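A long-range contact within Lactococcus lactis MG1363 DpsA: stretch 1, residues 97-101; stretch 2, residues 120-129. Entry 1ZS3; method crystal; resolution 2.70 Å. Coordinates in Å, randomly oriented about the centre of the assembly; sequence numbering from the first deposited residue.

Stretch 1, residues 97-101: HKFIT
Stretch 2 (120-129) VDFQAQNMFI

Residues 97-101 form an irregular segment, beginning at His97, the first residue to leave helical phi/psi after a preceding helix, and they pack against one side of a helix that spans 120-129 and continues beyond both ends. Two CA-CA distances fix the register: Phe99 CA lies 6.3 Å from Ala124 CA, and Ile100 CA 5.6 Å from Asp121 CA. As the segment advances, its partners step back along the helix. No hydrogen bond crosses between the stretches; the 360 Å² they bury together is mainly side-chain packing.

The backbone sets up the central contact. Lys98 is extended (phi/psi -120/153), Phe99 turns to positive phi (70/-10), and Ile100 returns to -113/133. Phe99 points its CA-CB bond toward the helix, with CB 3.7 Å from CB of the small Ala124. With chi1 m (-71°) and chi2 56°, the Phe99 ring extends past Ala124 to Met127 and Phe128, one helical turn further on. Phe128, chi1 m (-64°) and chi2 73°, directs its edge toward the Phe99 face in an offset pair: centroids are 6.0 Å apart, planes meet at 73°, and Phe99 CD1 is 4.3 Å from Phe128 CZ. Met127 (m, then t at 153°) brings SD to 4.3 Å from Phe99 CE2, and to 4.9 Å from the ring centroid, 35° off the normal.

Lys98, chi1 m (-38°), chi2 -107° and chi3 104° (both off-well), chi4 t (150°), uses its aliphatic base here: CB is 3.7 Å from Phe128 CZ, while the chain's end leads away, the amine well clear of that ring. Buried Ile100 points sideways; chi1 m (-75°) and an off-well chi2 of 126° place CD1 3.9 Å from Gln125 CG (chi1 m -56°, chi2 t -168°, chi3 27°), while CG2 lies 3.5 Å from Asp121 OD1 (chi1 -96°, off-well; chi2 -152°), an oxygen already hydrogen-bonded elsewhere in the structure.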

# COMPACT_ATOMS: atom_id res chain seq x y z
N HIS A 97 -28.41 -18.86 24.63
CA HIS A 97 -28.91 -18.56 23.27
C HIS A 97 -30.41 -18.80 23.13
O HIS A 97 -30.91 -19.82 23.55
CB HIS A 97 -28.14 -19.37 22.20
CG HIS A 97 -28.78 -20.68 21.83
ND1 HIS A 97 -28.44 -21.90 22.39
CD2 HIS A 97 -29.79 -20.96 20.97
CE1 HIS A 97 -29.18 -22.88 21.86
NE2 HIS A 97 -30.02 -22.33 21.01
N LYS A 98 -31.16 -17.84 22.64
CA LYS A 98 -32.58 -18.05 22.42
C LYS A 98 -32.94 -17.86 20.94
O LYS A 98 -32.29 -17.13 20.22
CB LYS A 98 -33.43 -17.14 23.35
CG LYS A 98 -32.86 -16.95 24.79
CD LYS A 98 -33.66 -17.71 25.88
CE LYS A 98 -32.92 -18.98 26.36
NZ LYS A 98 -33.19 -19.34 27.80
N PHE A 99 -34.01 -18.54 20.52
CA PHE A 99 -34.69 -18.36 19.24
C PHE A 99 -33.91 -18.84 17.99
O PHE A 99 -34.45 -18.85 16.89
CB PHE A 99 -35.17 -16.90 19.04
CG PHE A 99 -36.34 -16.49 19.93
CD1 PHE A 99 -36.28 -16.59 21.32
CD2 PHE A 99 -37.52 -15.99 19.37
CE1 PHE A 99 -37.34 -16.21 22.12
CE2 PHE A 99 -38.62 -15.60 20.18
CZ PHE A 99 -38.52 -15.71 21.55
N ILE A 100 -32.64 -19.16 18.15
CA ILE A 100 -31.77 -19.59 17.05
C ILE A 100 -31.45 -21.03 17.29
O ILE A 100 -31.06 -21.44 18.38
CB ILE A 100 -30.45 -18.79 16.98
CG1 ILE A 100 -30.69 -17.40 16.41
CG2 ILE A 100 -29.37 -19.54 16.16
CD1 ILE A 100 -30.18 -16.30 17.32
N THR A 101 -31.58 -21.82 16.24
CA THR A 101 -31.59 -23.26 16.40
C THR A 101 -30.78 -23.94 15.28
O THR A 101 -31.03 -23.71 14.12
CB THR A 101 -33.07 -23.76 16.42
OG1 THR A 101 -33.34 -24.58 15.31
CG2 THR A 101 -34.14 -22.58 16.28
N VAL A 120 -34.75 -14.67 9.62
CA VAL A 120 -35.52 -14.94 10.85
C VAL A 120 -34.61 -14.95 12.07
O VAL A 120 -34.83 -14.19 12.99
CB VAL A 120 -36.31 -16.32 10.73
CG1 VAL A 120 -36.84 -16.79 12.05
CG2 VAL A 120 -37.46 -16.16 9.71
N ASP A 121 -33.59 -15.80 12.07
CA ASP A 121 -32.50 -15.71 13.03
C ASP A 121 -32.14 -14.26 13.44
O ASP A 121 -32.09 -13.95 14.63
CB ASP A 121 -31.26 -16.39 12.45
CG ASP A 121 -31.11 -17.81 12.88
OD1 ASP A 121 -29.98 -18.35 12.96
OD2 ASP A 121 -32.08 -18.49 13.17
N PHE A 122 -31.87 -13.38 12.46
CA PHE A 122 -31.34 -12.02 12.73
C PHE A 122 -32.41 -11.11 13.25
O PHE A 122 -32.12 -10.21 14.01
CB PHE A 122 -30.67 -11.43 11.49
CG PHE A 122 -29.23 -11.80 11.36
CD1 PHE A 122 -28.85 -12.94 10.69
CD2 PHE A 122 -28.26 -11.03 11.93
CE1 PHE A 122 -27.53 -13.30 10.59
CE2 PHE A 122 -26.92 -11.40 11.83
CZ PHE A 122 -26.57 -12.54 11.16
N GLN A 123 -33.66 -11.32 12.84
CA GLN A 123 -34.80 -10.54 13.32
C GLN A 123 -34.92 -10.89 14.77
O GLN A 123 -35.27 -10.05 15.58
CB GLN A 123 -36.09 -10.95 12.60
CG GLN A 123 -36.85 -9.83 11.85
CD GLN A 123 -37.73 -10.33 10.67
OE1 GLN A 123 -38.54 -9.56 10.12
NE2 GLN A 123 -37.54 -11.59 10.26
N ALA A 124 -34.58 -12.14 15.09
CA ALA A 124 -34.68 -12.65 16.48
C ALA A 124 -33.58 -12.10 17.32
O ALA A 124 -33.82 -11.74 18.46
CB ALA A 124 -34.69 -14.19 16.54
N GLN A 125 -32.35 -11.98 16.79
CA GLN A 125 -31.27 -11.40 17.59
C GLN A 125 -31.61 -9.96 18.01
O GLN A 125 -31.14 -9.51 19.07
CB GLN A 125 -29.91 -11.34 16.84
CG GLN A 125 -29.39 -12.67 16.29
CD GLN A 125 -27.97 -12.56 15.85
OE1 GLN A 125 -27.23 -11.74 16.35
NE2 GLN A 125 -27.59 -13.36 14.87
N ASN A 126 -32.45 -9.27 17.21
CA ASN A 126 -32.76 -7.83 17.44
C ASN A 126 -33.65 -7.55 18.64
O ASN A 126 -33.52 -6.50 19.22
CB ASN A 126 -33.36 -7.14 16.20
CG ASN A 126 -32.26 -6.62 15.23
OD1 ASN A 126 -31.06 -6.66 15.53
ND2 ASN A 126 -32.68 -6.15 14.07
N MET A 127 -34.54 -8.48 18.99
CA MET A 127 -35.39 -8.32 20.20
C MET A 127 -34.55 -8.13 21.45
O MET A 127 -34.92 -7.34 22.31
CB MET A 127 -36.31 -9.54 20.41
CG MET A 127 -37.53 -9.67 19.46
SD MET A 127 -38.01 -11.44 19.26
CE MET A 127 -38.32 -11.62 17.34
N PHE A 128 -33.42 -8.83 21.53
CA PHE A 128 -32.51 -8.80 22.66
C PHE A 128 -31.50 -7.64 22.64
O PHE A 128 -31.07 -7.19 23.71
CB PHE A 128 -31.75 -10.11 22.73
CG PHE A 128 -32.61 -11.31 22.98
CD1 PHE A 128 -33.45 -11.82 22.00
CD2 PHE A 128 -32.60 -11.93 24.23
CE1 PHE A 128 -34.25 -12.92 22.24
CE2 PHE A 128 -33.39 -13.04 24.47
CZ PHE A 128 -34.21 -13.54 23.47
N ILE A 129 -31.06 -7.25 21.44
CA ILE A 129 -30.08 -6.18 21.26
C ILE A 129 -30.75 -4.88 21.63
O ILE A 129 -30.19 -4.11 22.39
CB ILE A 129 -29.56 -6.23 19.79
CG1 ILE A 129 -28.51 -7.34 19.65
CG2 ILE A 129 -29.01 -4.93 19.36
CD1 ILE A 129 -28.30 -7.89 18.22